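Local atomic coordinates of Myo-inositol 2-dehydrogenase (Lactobacillus plantarum WCFS1, PDB entry 3CEA), a protein that probably catalyses the NAD-dependent oxidation of myo-inositol at its 2-hydroxyl. Residues Ile191-Ile194 and Arg195-Thr198; Asp185-Ile188 and His189-Asp192; Thr275-Asp279 and Gln280-Arg284; Glu255-Ser259 and Asn260-Arg264; Gly20-His23 and Ala24-Val28. One frame throughout, in Å; residues are numbered along the deposited sequence.

Contact 1: residues Ile191-Ile194 and Arg195-Thr198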
# COMPACT_ATOMS: atom_id res chain seq x y z
N ILE A 191 -4.60 -25.30 -6.81
CA ILE A 191 -4.45 -26.68 -6.37
C ILE A 191 -3.02 -27.16 -6.59
O ILE A 191 -2.38 -27.67 -5.66
CB ILE A 191 -5.47 -27.63 -7.06
CG1 ILE A 191 -6.88 -27.34 -6.55
CG2 ILE A 191 -5.10 -29.10 -6.81
CD1 ILE A 191 -7.99 -27.98 -7.35
N ASP A 192 -2.52 -26.97 -7.81
CA ASP A 192 -1.14 -27.31 -8.16
C ASP A 192 -0.14 -26.56 -7.27
O ASP A 192 0.84 -27.14 -6.81
CB ASP A 192 -0.87 -27.00 -9.63
CG ASP A 192 0.58 -27.27 -10.03
OD1 ASP A 192 0.96 -28.45 -10.10
OD2 ASP A 192 1.32 -26.29 -10.28
N LEU A 193 -0.41 -25.27 -7.04
CA LEU A 193 0.46 -24.43 -6.21
C LEU A 193 0.51 -24.92 -4.78
O LEU A 193 1.57 -24.95 -4.16
CB LEU A 193 -0.01 -22.97 -6.25
CG LEU A 193 0.13 -22.19 -7.56
CD1 LEU A 193 -0.68 -20.91 -7.50
CD2 LEU A 193 1.60 -21.89 -7.89
N ILE A 194 -0.64 -25.33 -4.25
CA ILE A 194 -0.74 -25.85 -2.89
C ILE A 194 0.04 -27.16 -2.77
O ILE A 194 0.79 -27.35 -1.81
CB ILE A 194 -2.22 -25.97 -2.44
CG1 ILE A 194 -2.78 -24.57 -2.17
CG2 ILE A 194 -2.37 -26.84 -1.20
CD1 ILE A 194 -4.28 -24.46 -2.30
N ARG A 195 -0.12 -28.05 -3.75
CA ARG A 195 0.63 -29.30 -3.81
C ARG A 195 2.13 -29.03 -3.88
O ARG A 195 2.92 -29.68 -3.19
CB ARG A 195 0.20 -30.15 -5.01
CG ARG A 195 -1.23 -30.69 -4.94
CD ARG A 195 -1.49 -31.78 -5.98
NE ARG A 195 -0.71 -32.98 -5.71
CZ ARG A 195 0.39 -33.35 -6.38
NH1 ARG A 195 0.84 -32.61 -7.38
NH2 ARG A 195 1.03 -34.46 -6.04
N TRP A 196 2.50 -28.05 -4.70
CA TRP A 196 3.88 -27.62 -4.87
C TRP A 196 4.48 -27.10 -3.56
O TRP A 196 5.57 -27.52 -3.17
CB TRP A 196 3.96 -26.57 -5.98
CG TRP A 196 5.35 -26.15 -6.37
CD1 TRP A 196 6.48 -26.92 -6.40
CD2 TRP A 196 5.75 -24.85 -6.82
NE1 TRP A 196 7.56 -26.18 -6.82
CE2 TRP A 196 7.14 -24.91 -7.09
CE3 TRP A 196 5.08 -23.64 -7.02
CZ2 TRP A 196 7.86 -23.80 -7.54
CZ3 TRP A 196 5.80 -22.53 -7.47
CH2 TRP A 196 7.17 -22.62 -7.73
N PHE A 197 3.77 -26.19 -2.90
CA PHE A 197 4.27 -25.53 -1.69
C PHE A 197 4.35 -26.45 -0.47
O PHE A 197 5.29 -26.34 0.33
CB PHE A 197 3.41 -24.30 -1.36
CG PHE A 197 3.89 -23.03 -2.02
CD1 PHE A 197 3.62 -22.77 -3.36
CD2 PHE A 197 4.59 -22.07 -1.29
CE1 PHE A 197 4.05 -21.59 -3.96
CE2 PHE A 197 5.02 -20.89 -1.89
CZ PHE A 197 4.76 -20.65 -3.23
N THR A 198 3.38 -27.36 -0.34
CA THR A 198 3.26 -28.22 0.84
C THR A 198 3.92 -29.59 0.69
O THR A 198 4.42 -30.15 1.66
CB THR A 198 1.78 -28.45 1.21
OG1 THR A 198 1.10 -29.06 0.10
CG2 THR A 198 1.10 -27.15 1.58
O HOH W 1 -0.76 -30.67 -9.11
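Leu193 and Trp196 meet at an angle, one turn apart on helix 182-198. Methyl CD2 of Leu193 comes to the edge of the indole, close to its plane, 4.0 Å from CE3 of Trp196. The indole reaches this place because its CG lies opposite the backbone N (chi1 -174°). Cation-pi contacts with Arg133 and Lys142 add to the packing of this ring. Phe197 turns a ring edge to the backbone instead. Its CD1 lies 3.1 Å from Leu193 O, which sits in the plane of the ring. The same oxygen accepts the N-H of Phe197.

Asp192 and Arg195 are linked through water. Water 1 donates to Asp192 OD1 and accepts from Arg195 NH1, with 5.0 Å between OD1 of Asp192 and NH1 of Arg195. Each charge has a direct partner too: Arg133 for Asp192, Asp201 and Asp321 for Arg195.

Ile194 O takes two bonds from Thr198. The hydroxyl OG1 of Thr198 donates to Ile194 O at 2.6 Å, and the amide N of Thr198 reaches Ile194 O at 3.0 Å. The two donors come from opposite faces of the carbonyl plane. The hydroxyl is put there by a chi1 of 59°, which sets OG1 between the backbone N and the carbonyl carbon. Gln200 N is also bonded to OG1.

Ile194 packs on strand 237-243, and Phe197 on helix 136-146. The run of i to i+4 bonds, with a threonine hydroxyl folded back on the last turn, is that of an alpha helix ending at Thr198, here packed against the sheet of the GFO/IDH/MocA C-terminal domain.

Contact 2: residues Asp185-Ile188 and His189-Asp192. With NAD (nicotinamide-adenine-dinucleotide), chain E.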
# COMPACT_ATOMS: atom_id res chain seq x y z
N ASP A 185 -11.70 -25.04 -14.17
CA ASP A 185 -11.19 -23.98 -15.03
C ASP A 185 -10.34 -22.95 -14.27
O ASP A 185 -9.25 -22.61 -14.71
CB ASP A 185 -12.33 -23.30 -15.79
CG ASP A 185 -11.85 -22.50 -16.99
OD1 ASP A 185 -11.02 -23.03 -17.77
OD2 ASP A 185 -12.30 -21.35 -17.16
N MSE A 186 -10.85 -22.47 -13.14
CA MSE A 186 -10.12 -21.49 -12.34
C MSE A 186 -9.17 -22.11 -11.31
O MSE A 186 -7.96 -21.93 -11.39
CB MSE A 186 -11.08 -20.52 -11.63
CG MSE A 186 -11.52 -19.32 -12.45
SE MSE A 186 -10.10 -18.24 -13.31
CE MSE A 186 -8.53 -18.60 -12.16
N ASN A 187 -9.74 -22.84 -10.36
CA ASN A 187 -9.04 -23.23 -9.13
C ASN A 187 -7.91 -24.25 -9.27
O ASN A 187 -7.11 -24.42 -8.34
CB ASN A 187 -10.05 -23.69 -8.08
CG ASN A 187 -10.98 -22.58 -7.64
OD1 ASN A 187 -12.20 -22.69 -7.77
ND2 ASN A 187 -10.40 -21.49 -7.14
N ILE A 188 -7.84 -24.92 -10.42
CA ILE A 188 -6.84 -25.96 -10.68
C ILE A 188 -5.40 -25.45 -10.51
O ILE A 188 -4.53 -26.19 -10.06
CB ILE A 188 -7.04 -26.58 -12.09
CG1 ILE A 188 -6.32 -27.93 -12.21
CG2 ILE A 188 -6.63 -25.61 -13.20
CD1 ILE A 188 -6.69 -28.73 -13.44
N HIS A 189 -5.18 -24.18 -10.86
CA HIS A 189 -3.87 -23.55 -10.74
C HIS A 189 -3.41 -23.49 -9.30
O HIS A 189 -2.26 -23.83 -8.99
CB HIS A 189 -3.91 -22.14 -11.33
CG HIS A 189 -4.09 -22.10 -12.81
ND1 HIS A 189 -3.03 -22.25 -13.69
CD2 HIS A 189 -5.19 -21.92 -13.57
CE1 HIS A 189 -3.48 -22.16 -14.93
NE2 HIS A 189 -4.79 -21.96 -14.89
N ASP A 190 -4.31 -23.05 -8.42
CA ASP A 190 -4.03 -22.94 -6.99
C ASP A 190 -3.83 -24.31 -6.35
O ASP A 190 -3.00 -24.47 -5.45
CB ASP A 190 -5.15 -22.18 -6.27
CG ASP A 190 -5.37 -20.79 -6.83
OD1 ASP A 190 -4.38 -20.04 -6.99
OD2 ASP A 190 -6.55 -20.44 -7.10
N ILE A 191 -4.60 -25.30 -6.81
CA ILE A 191 -4.45 -26.68 -6.37
C ILE A 191 -3.02 -27.16 -6.59
O ILE A 191 -2.38 -27.67 -5.66
CB ILE A 191 -5.47 -27.63 -7.06
CG1 ILE A 191 -6.88 -27.34 -6.55
CG2 ILE A 191 -5.10 -29.10 -6.81
CD1 ILE A 191 -7.99 -27.98 -7.35
N ASP A 192 -2.52 -26.97 -7.81
CA ASP A 192 -1.14 -27.31 -8.16
C ASP A 192 -0.14 -26.56 -7.27
O ASP A 192 0.84 -27.14 -6.81
CB ASP A 192 -0.87 -27.00 -9.63
CG ASP A 192 0.58 -27.27 -10.03
OD1 ASP A 192 0.96 -28.45 -10.10
OD2 ASP A 192 1.32 -26.29 -10.28
PA NAD E . -10.82 -20.06 -26.89
O1A NAD E . -10.65 -18.60 -26.72
O2A NAD E . -12.25 -20.44 -27.02
O5B NAD E . -9.96 -20.56 -28.15
C5B NAD E . -10.11 -21.87 -28.67
C4B NAD E . -9.45 -21.95 -30.04
O4B NAD E . -9.32 -23.31 -30.45
C3B NAD E . -10.26 -21.24 -31.11
O3B NAD E . -9.38 -20.45 -31.86
C2B NAD E . -10.84 -22.35 -31.97
O2B NAD E . -10.91 -22.01 -33.33
C1B NAD E . -9.87 -23.50 -31.74
N9A NAD E . -10.55 -24.81 -31.82
C8A NAD E . -11.68 -25.21 -31.13
N7A NAD E . -11.98 -26.48 -31.48
C5A NAD E . -11.06 -26.90 -32.39
C6A NAD E . -10.91 -28.10 -33.07
N6A NAD E . -11.61 -29.17 -32.68
N1A NAD E . -9.86 -28.25 -33.95
C2A NAD E . -8.96 -27.21 -34.16
N3A NAD E . -9.13 -26.02 -33.48
C4A NAD E . -10.16 -25.86 -32.61
O3 NAD E . -10.17 -20.85 -25.64
PN NAD E . -8.89 -20.28 -24.85
O1N NAD E . -7.92 -19.73 -25.83
O2N NAD E . -9.39 -19.46 -23.74
O5D NAD E . -8.23 -21.59 -24.17
C5D NAD E . -7.98 -22.78 -24.87
C4D NAD E . -7.35 -23.77 -23.89
O4D NAD E . -6.39 -23.12 -23.09
C3D NAD E . -8.39 -24.37 -22.95
O3D NAD E . -8.24 -25.77 -22.94
C2D NAD E . -8.08 -23.79 -21.59
O2D NAD E . -8.24 -24.73 -20.56
C1D NAD E . -6.62 -23.34 -21.71
N1N NAD E . -6.35 -22.13 -20.91
C2N NAD E . -5.29 -22.13 -20.04
C3N NAD E . -5.01 -21.00 -19.26
C7N NAD E . -3.76 -20.93 -18.44
O7N NAD E . -3.72 -20.02 -17.37
N7N NAD E . -2.72 -21.72 -18.73
C4N NAD E . -5.81 -19.87 -19.38
C5N NAD E . -6.89 -19.88 -20.27
C6N NAD E . -7.15 -21.02 -21.03
O HOH W 2 -6.82 -20.16 -9.65
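Asp185 and Met186 present their carbonyl oxygens to the ring edge of His189, on a helix of the GFO/IDH/MocA C-terminal domain that passes the nicotinamide end of NAD. The carboxylate of Asp185 pairs with Arg244. Met186 is a selenomethionine. Its O lies in the plane of the imidazole, 3.5 Å from CD2 of His189. This O also accepts from water 2, which donates in turn to OD2 of Asp190. The helix makes a wider, pi-type turn here and is kinked at His189 and Asp190.

Regular bonding resumes at Asn187, whose O accepts from Ile191 N at 3.1 Å. Its side-chain amide crosses the carboxylate of Asp190 with the planes 44° apart. Arg132 pairs with OD1 of that carboxylate. Ile188 O accepts from Asp192 N. Methyl CG2 of Ile188 rests 4.0 Å from CD2 of His189, oblique to the ring.

The imidazole thus lies between the helix turn and the cofactor. An alanine in place of His189 would probably leave a gap beside the nicotinamide carboxamide and let that group shift. CE1 of His189 comes within 3.3 Å of the carboxamide oxygen O7N of NAD.

Contact 3: residues Thr275-Asp279 and Gln280-Arg284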
# COMPACT_ATOMS: atom_id res chain seq x y z
N THR A 275 0.94 5.39 -8.97
CA THR A 275 -0.09 5.68 -7.99
C THR A 275 -0.85 6.93 -8.45
O THR A 275 -0.25 7.95 -8.76
CB THR A 275 0.51 5.89 -6.59
OG1 THR A 275 1.26 4.72 -6.22
CG2 THR A 275 -0.58 6.10 -5.57
N VAL A 276 -2.17 6.82 -8.50
CA VAL A 276 -3.03 7.89 -9.00
C VAL A 276 -3.79 8.56 -7.86
O VAL A 276 -4.32 7.89 -6.96
CB VAL A 276 -4.01 7.37 -10.09
CG1 VAL A 276 -4.89 8.49 -10.62
CG2 VAL A 276 -3.25 6.70 -11.23
N PHE A 277 -3.83 9.89 -7.88
CA PHE A 277 -4.57 10.67 -6.91
C PHE A 277 -5.69 11.42 -7.63
O PHE A 277 -5.43 12.23 -8.51
CB PHE A 277 -3.65 11.67 -6.20
CG PHE A 277 -2.53 11.04 -5.41
CD1 PHE A 277 -1.45 10.43 -6.05
CD2 PHE A 277 -2.54 11.10 -4.02
CE1 PHE A 277 -0.41 9.86 -5.31
CE2 PHE A 277 -1.50 10.54 -3.27
CZ PHE A 277 -0.44 9.92 -3.92
N ASN A 278 -6.93 11.12 -7.26
CA ASN A 278 -8.09 11.78 -7.85
C ASN A 278 -9.22 11.93 -6.83
O ASN A 278 -9.00 11.73 -5.64
CB ASN A 278 -8.56 11.04 -9.12
CG ASN A 278 -8.82 9.56 -8.89
OD1 ASN A 278 -9.23 9.14 -7.81
ND2 ASN A 278 -8.58 8.75 -9.92
N ASP A 279 -10.43 12.28 -7.29
CA ASP A 279 -11.56 12.49 -6.37
C ASP A 279 -11.99 11.25 -5.59
O ASP A 279 -12.88 11.33 -4.74
CB ASP A 279 -12.75 13.15 -7.10
CG ASP A 279 -13.33 12.29 -8.22
OD1 ASP A 279 -13.00 11.08 -8.31
OD2 ASP A 279 -14.13 12.82 -9.01
N GLN A 280 -11.36 10.11 -5.88
CA GLN A 280 -11.66 8.84 -5.21
C GLN A 280 -10.75 8.60 -4.01
O GLN A 280 -11.09 7.85 -3.10
CB GLN A 280 -11.49 7.67 -6.18
CG GLN A 280 -12.35 7.72 -7.42
CD GLN A 280 -13.76 7.24 -7.17
OE1 GLN A 280 -14.05 6.05 -7.29
NE2 GLN A 280 -14.63 8.16 -6.78
N GLY A 281 -9.58 9.23 -4.04
CA GLY A 281 -8.54 9.02 -3.04
C GLY A 281 -7.25 8.61 -3.72
O GLY A 281 -6.92 9.13 -4.79
N VAL A 282 -6.53 7.68 -3.11
CA VAL A 282 -5.29 7.15 -3.66
C VAL A 282 -5.56 5.82 -4.38
O VAL A 282 -6.02 4.86 -3.77
CB VAL A 282 -4.21 6.97 -2.56
CG1 VAL A 282 -2.92 6.44 -3.15
CG2 VAL A 282 -3.95 8.29 -1.85
N VAL A 283 -5.29 5.79 -5.68
CA VAL A 283 -5.71 4.67 -6.52
C VAL A 283 -4.55 3.91 -7.18
O VAL A 283 -3.57 4.52 -7.63
CB VAL A 283 -6.71 5.14 -7.63
CG1 VAL A 283 -7.27 3.94 -8.39
CG2 VAL A 283 -7.84 5.98 -7.04
N ARG A 284 -4.67 2.59 -7.21
CA ARG A 284 -3.77 1.74 -7.99
C ARG A 284 -4.54 1.00 -9.07
O ARG A 284 -5.31 0.08 -8.76
CB ARG A 284 -3.02 0.74 -7.11
CG ARG A 284 -1.97 1.37 -6.20
CD ARG A 284 -0.85 2.04 -7.00
NE ARG A 284 -0.04 1.08 -7.76
CZ ARG A 284 1.03 0.45 -7.27
NH1 ARG A 284 1.43 0.66 -6.02
NH2 ARG A 284 1.70 -0.39 -8.04
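Phe277 and Val282 lie side by side as a non-hydrogen-bonded pair of an antiparallel hairpin. Methyl CG2 of Val282 approaches the phenyl ring obliquely, 3.6 Å from CE2 of Phe277. Its other methyl, CG1, lies above one face of that ring toward the rim. CG1 of Val282 also meets CG2 of Thr275 at 3.4 Å. A chi1 of -57° sets OG1 of Thr275 beside the backbone N and anti to the carbonyl carbon, which leaves methyl CG2 anti to N. OG1 of Thr275 touches the aliphatic CD of Arg284 at 3.5 Å. The guanidinium itself is held by Asn272 O.

Val276 and Val283 pair across the two strands by backbone bonds in both directions. Val283 N reaches Val276 O at 2.6 Å. Farther along, Asn278 and Gly281 close a type I turn. Asn278 OD1 accepts the N-H of Gln280 at 3.0 Å, tilted 30° from the amide plane. This side-chain bond adds to the backbone bond from Gly281 N to Asn278 O across the turn. The backbone angles of Gly281 would jam a side chain against the carbonyl before it.

Neighbouring subunits surround the hairpin. Residues 282-284 pair with a strand of the second subunit and residues 275-277 with one of the third, so the sheet runs across both interfaces. The ring of Phe277 meets His248 of the second subunit edge-to-face and Trp262 of the third.

The hairpin is held by backbone bonds, one side-chain bond at the turn and apolar contacts. Both edges pair with neighbouring subunits, consistent with a part in holding the tetramer together.

Contact 4: residues Glu255-Ser259 and Asn260-Arg264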
# COMPACT_ATOMS: atom_id res chain seq x y z
N GLU A 255 -2.05 -16.68 -0.61
CA GLU A 255 -1.60 -16.41 0.74
C GLU A 255 -1.09 -17.68 1.38
O GLU A 255 -1.82 -18.66 1.52
CB GLU A 255 -2.73 -15.81 1.59
CG GLU A 255 -2.36 -15.58 3.05
CD GLU A 255 -3.57 -15.26 3.90
OE1 GLU A 255 -4.08 -14.12 3.82
OE2 GLU A 255 -4.01 -16.16 4.64
N VAL A 256 0.18 -17.67 1.77
CA VAL A 256 0.74 -18.79 2.51
C VAL A 256 0.95 -18.36 3.96
O VAL A 256 1.84 -17.57 4.28
CB VAL A 256 2.04 -19.33 1.89
CG1 VAL A 256 2.36 -20.70 2.46
CG2 VAL A 256 1.91 -19.43 0.37
N MSE A 257 0.09 -18.88 4.83
CA MSE A 257 0.07 -18.52 6.23
C MSE A 257 0.87 -19.55 7.02
O MSE A 257 0.47 -20.71 7.12
CB MSE A 257 -1.38 -18.46 6.72
CG MSE A 257 -1.57 -17.79 8.06
SE MSE A 257 -3.28 -18.24 8.86
CE MSE A 257 -4.43 -17.11 7.78
N GLY A 258 2.00 -19.12 7.57
CA GLY A 258 2.89 -20.01 8.32
C GLY A 258 2.88 -19.80 9.82
O GLY A 258 2.11 -18.98 10.34
N SER A 259 3.74 -20.54 10.52
CA SER A 259 3.83 -20.50 11.98
C SER A 259 4.78 -19.41 12.47
O SER A 259 4.84 -19.10 13.66
CB SER A 259 4.28 -21.85 12.52
OG SER A 259 5.66 -22.05 12.26
N ASN A 260 5.56 -18.86 11.54
CA ASN A 260 6.51 -17.80 11.85
C ASN A 260 6.63 -16.83 10.68
O ASN A 260 7.72 -16.58 10.17
CB ASN A 260 7.87 -18.41 12.21
CG ASN A 260 8.73 -17.47 13.04
OD1 ASN A 260 8.23 -16.56 13.71
ND2 ASN A 260 10.04 -17.70 13.01
N GLY A 261 5.48 -16.29 10.26
CA GLY A 261 5.41 -15.36 9.15
C GLY A 261 4.42 -15.79 8.09
O GLY A 261 4.07 -16.97 8.01
N TRP A 262 3.94 -14.83 7.30
CA TRP A 262 3.09 -15.13 6.15
C TRP A 262 3.71 -14.55 4.88
O TRP A 262 4.67 -13.77 4.95
CB TRP A 262 1.68 -14.53 6.28
CG TRP A 262 0.93 -14.75 7.56
CD1 TRP A 262 1.24 -15.63 8.57
CD2 TRP A 262 -0.28 -14.10 7.95
NE1 TRP A 262 0.30 -15.54 9.57
CE2 TRP A 262 -0.65 -14.61 9.21
CE3 TRP A 262 -1.09 -13.12 7.35
CZ2 TRP A 262 -1.79 -14.18 9.89
CZ3 TRP A 262 -2.22 -12.69 8.03
CH2 TRP A 262 -2.56 -13.23 9.28
N VAL A 263 3.16 -14.94 3.74
CA VAL A 263 3.38 -14.25 2.48
C VAL A 263 2.07 -14.13 1.74
O VAL A 263 1.23 -15.04 1.79
CB VAL A 263 4.48 -14.91 1.57
CG1 VAL A 263 5.86 -14.87 2.23
CG2 VAL A 263 4.10 -16.33 1.16
N ARG A 264 1.88 -13.00 1.08
CA ARG A 264 0.78 -12.83 0.14
C ARG A 264 1.35 -12.46 -1.21
O ARG A 264 2.20 -11.58 -1.33
CB ARG A 264 -0.21 -11.79 0.63
CG ARG A 264 -1.20 -12.33 1.64
CD ARG A 264 -1.88 -11.21 2.39
NE ARG A 264 -2.91 -11.71 3.28
CZ ARG A 264 -3.63 -10.95 4.11
NH1 ARG A 264 -3.43 -9.64 4.16
NH2 ARG A 264 -4.55 -11.51 4.88
O HOH W 3 -0.45 -17.60 11.43
O HOH W 4 3.04 -16.42 11.57
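Trp262 receives CG of Met257 over one face of its indole. This is a CH-pi contact, with CG of Met257 3.5 Å from the centroid of the five-membered ring and 19° off the ring normal. Met257 is a selenomethionine, and its SE stands obliquely to the same ring in a Met-aromatic contact. NE1 of Trp262 donates to water 3, which donates to Gly258 O.

The guanidinium of Arg264 has Glu255 OE1 at its edge, in its plane. NE of Arg264 donates to OE1 of Glu255 at 2.7 Å, and NH2 of Arg264 donates to the same OE1 at 2.9 Å. The grip is side-on, with both nitrogens on one oxygen and the two planes 26° apart. Arg264 runs extended from CG to NE (chi3 175°), alongside Glu255.

These pairs share one face of the beta hairpin formed by strands 251-258 and 262-265. Strand 262-265 is the outermost of the mixed sheet within this chain, and the sheet runs on into the third subunit. Val256 and Val263 pack on the other face, CB of Val256 lying 3.7 Å from CG2 of Val263. Their backbones bond in both directions. Nearer the turn, Gly258 N bonds weakly to Gly261 O, and water 4 links Gly258 O to Gly261 N.

Glu255 OE1 also pairs with Arg157, and its OE2 bonds to Tyr159 of the fourth subunit. Glu253 of that subunit pairs with Arg264 NH2.

Contact 5: residues Gly20-His23 and Ala24-Val28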
# COMPACT_ATOMS: atom_id res chain seq x y z
N GLY A 20 -4.34 -18.83 -27.17
CA GLY A 20 -3.68 -19.24 -28.41
C GLY A 20 -2.96 -18.12 -29.12
O GLY A 20 -1.81 -18.29 -29.53
N GLU A 21 -3.62 -16.98 -29.25
CA GLU A 21 -3.05 -15.82 -29.94
C GLU A 21 -1.81 -15.26 -29.24
O GLU A 21 -0.89 -14.77 -29.91
CB GLU A 21 -4.10 -14.72 -30.17
CG GLU A 21 -4.55 -13.96 -28.92
CD GLU A 21 -5.44 -12.78 -29.25
OE1 GLU A 21 -6.32 -12.91 -30.14
OE2 GLU A 21 -5.27 -11.72 -28.62
N ARG A 22 -1.78 -15.34 -27.92
CA ARG A 22 -0.64 -14.88 -27.12
C ARG A 22 0.55 -15.84 -27.26
O ARG A 22 1.68 -15.40 -27.48
CB ARG A 22 -1.04 -14.72 -25.65
CG ARG A 22 -0.03 -13.96 -24.81
CD ARG A 22 -0.52 -13.76 -23.38
NE ARG A 22 -1.66 -12.85 -23.30
CZ ARG A 22 -1.57 -11.52 -23.28
NH1 ARG A 22 -0.38 -10.92 -23.35
NH2 ARG A 22 -2.67 -10.79 -23.20
N HIS A 23 0.27 -17.14 -27.14
CA HIS A 23 1.27 -18.18 -27.38
C HIS A 23 1.90 -18.08 -28.77
O HIS A 23 3.11 -18.21 -28.91
CB HIS A 23 0.66 -19.58 -27.21
CG HIS A 23 0.65 -20.07 -25.80
ND1 HIS A 23 1.68 -19.84 -24.92
CD2 HIS A 23 -0.26 -20.82 -25.13
CE1 HIS A 23 1.40 -20.40 -23.76
NE2 HIS A 23 0.23 -21.01 -23.86
N ALA A 24 1.06 -17.84 -29.78
CA ALA A 24 1.52 -17.70 -31.17
C ALA A 24 2.42 -16.48 -31.36
O ALA A 24 3.42 -16.55 -32.06
CB ALA A 24 0.33 -17.65 -32.11
N ARG A 25 2.05 -15.37 -30.72
CA ARG A 25 2.85 -14.15 -30.75
C ARG A 25 4.24 -14.37 -30.15
O ARG A 25 5.24 -13.97 -30.74
CB ARG A 25 2.14 -13.00 -30.02
CG ARG A 25 1.02 -12.34 -30.82
CD ARG A 25 0.47 -11.14 -30.07
NE ARG A 25 -0.56 -10.44 -30.83
CZ ARG A 25 -1.87 -10.49 -30.56
NH1 ARG A 25 -2.32 -11.22 -29.55
NH2 ARG A 25 -2.72 -9.81 -31.31
N HIS A 26 4.29 -15.00 -28.97
CA HIS A 26 5.56 -15.29 -28.29
C HIS A 26 6.42 -16.24 -29.12
O HIS A 26 7.64 -16.09 -29.18
CB HIS A 26 5.31 -15.91 -26.91
CG HIS A 26 4.65 -14.99 -25.93
ND1 HIS A 26 3.89 -15.45 -24.88
CD2 HIS A 26 4.64 -13.64 -25.85
CE1 HIS A 26 3.44 -14.42 -24.18
NE2 HIS A 26 3.87 -13.31 -24.75
N LEU A 27 5.76 -17.19 -29.77
CA LEU A 27 6.41 -18.24 -30.54
C LEU A 27 7.12 -17.68 -31.78
O LEU A 27 8.12 -18.24 -32.23
CB LEU A 27 5.35 -19.28 -30.95
CG LEU A 27 5.55 -20.78 -30.69
CD1 LEU A 27 6.57 -21.08 -29.60
CD2 LEU A 27 4.20 -21.40 -30.35
N VAL A 28 6.60 -16.57 -32.30
CA VAL A 28 7.19 -15.88 -33.45
C VAL A 28 8.19 -14.80 -33.00
O VAL A 28 9.26 -14.65 -33.59
CB VAL A 28 6.10 -15.26 -34.36
CG1 VAL A 28 6.72 -14.52 -35.54
CG2 VAL A 28 5.13 -16.32 -34.86
O HOH W 5 3.89 -18.29 -24.32
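His23 and His26 meet at water 5, which lies at the edge of both rings. The water is 2.8 Å from ND1 of His23 and 2.9 Å from ND1 of His26. The other nitrogen of His23, NE2, bonds to Glu101.

Arg22 and His26 run side by side. CG of Arg22 touches CE1 of His26 at 3.6 Å, and Arg22 O lies over one face of the imidazole, toward its rim. The guanidinium makes salt bridges to Asp295 and Glu292. Asp295 OD1 also bonds NE2 of His26, so one carboxylate oxygen serves both residues. A leucine in place of His26 would probably leave water 5 without its second histidine and take one of the partners of Asp295 OD1.

Glu21 and Arg25 add a salt bridge along the helix. NH1 of Arg25 donates to Glu21 OE2 at 3.1 Å, fairly straight at 166°. OE2 lies in the guanidinium plane, yet the nitrogen comes from above the carboxylate plane. The two planes are nearly perpendicular, 83° apart.

Gly20 O accepts the amide N of Ala24 at 2.9 Å. The same i to i+4 pattern joins Glu21 to Arg25, Arg22 to His26 and His23 to Leu27.

Gly20 touches NAD and fits the last glycine of a GxGxxG pattern, as in Rossmann folds. Helix 20-29 is the crossover between parallel strands 9-14 and 34-40. Leu27 packs on Val34 of strand 34-40, Glu21 and Arg25 touch Trp49 of helix 44-52, and His23 meets helix 295-311.

Overall arrangement
Contacts 1 and 2 follow each other on helix 182-198 and share Ile191 and Asp192, their centres about 9 Å apart. Contact 2 brings this helix to the nicotinamide end of NAD, while in contact 1 the side chain of Leu193 is about 10 Å from the cofactor. Contact 5 belongs to the Rossmann domain and touches NAD through Gly20. The centres of contacts 2 and 5 are about 23 Å apart, and the cofactor is met by both. Contact 4 touches contact 1 where Phe197 CE2 lies 4.1 Å from Val256 CG2. Contact 3 stands apart, its centre about 29 Å from that of contact 4, but both touch the third subunit.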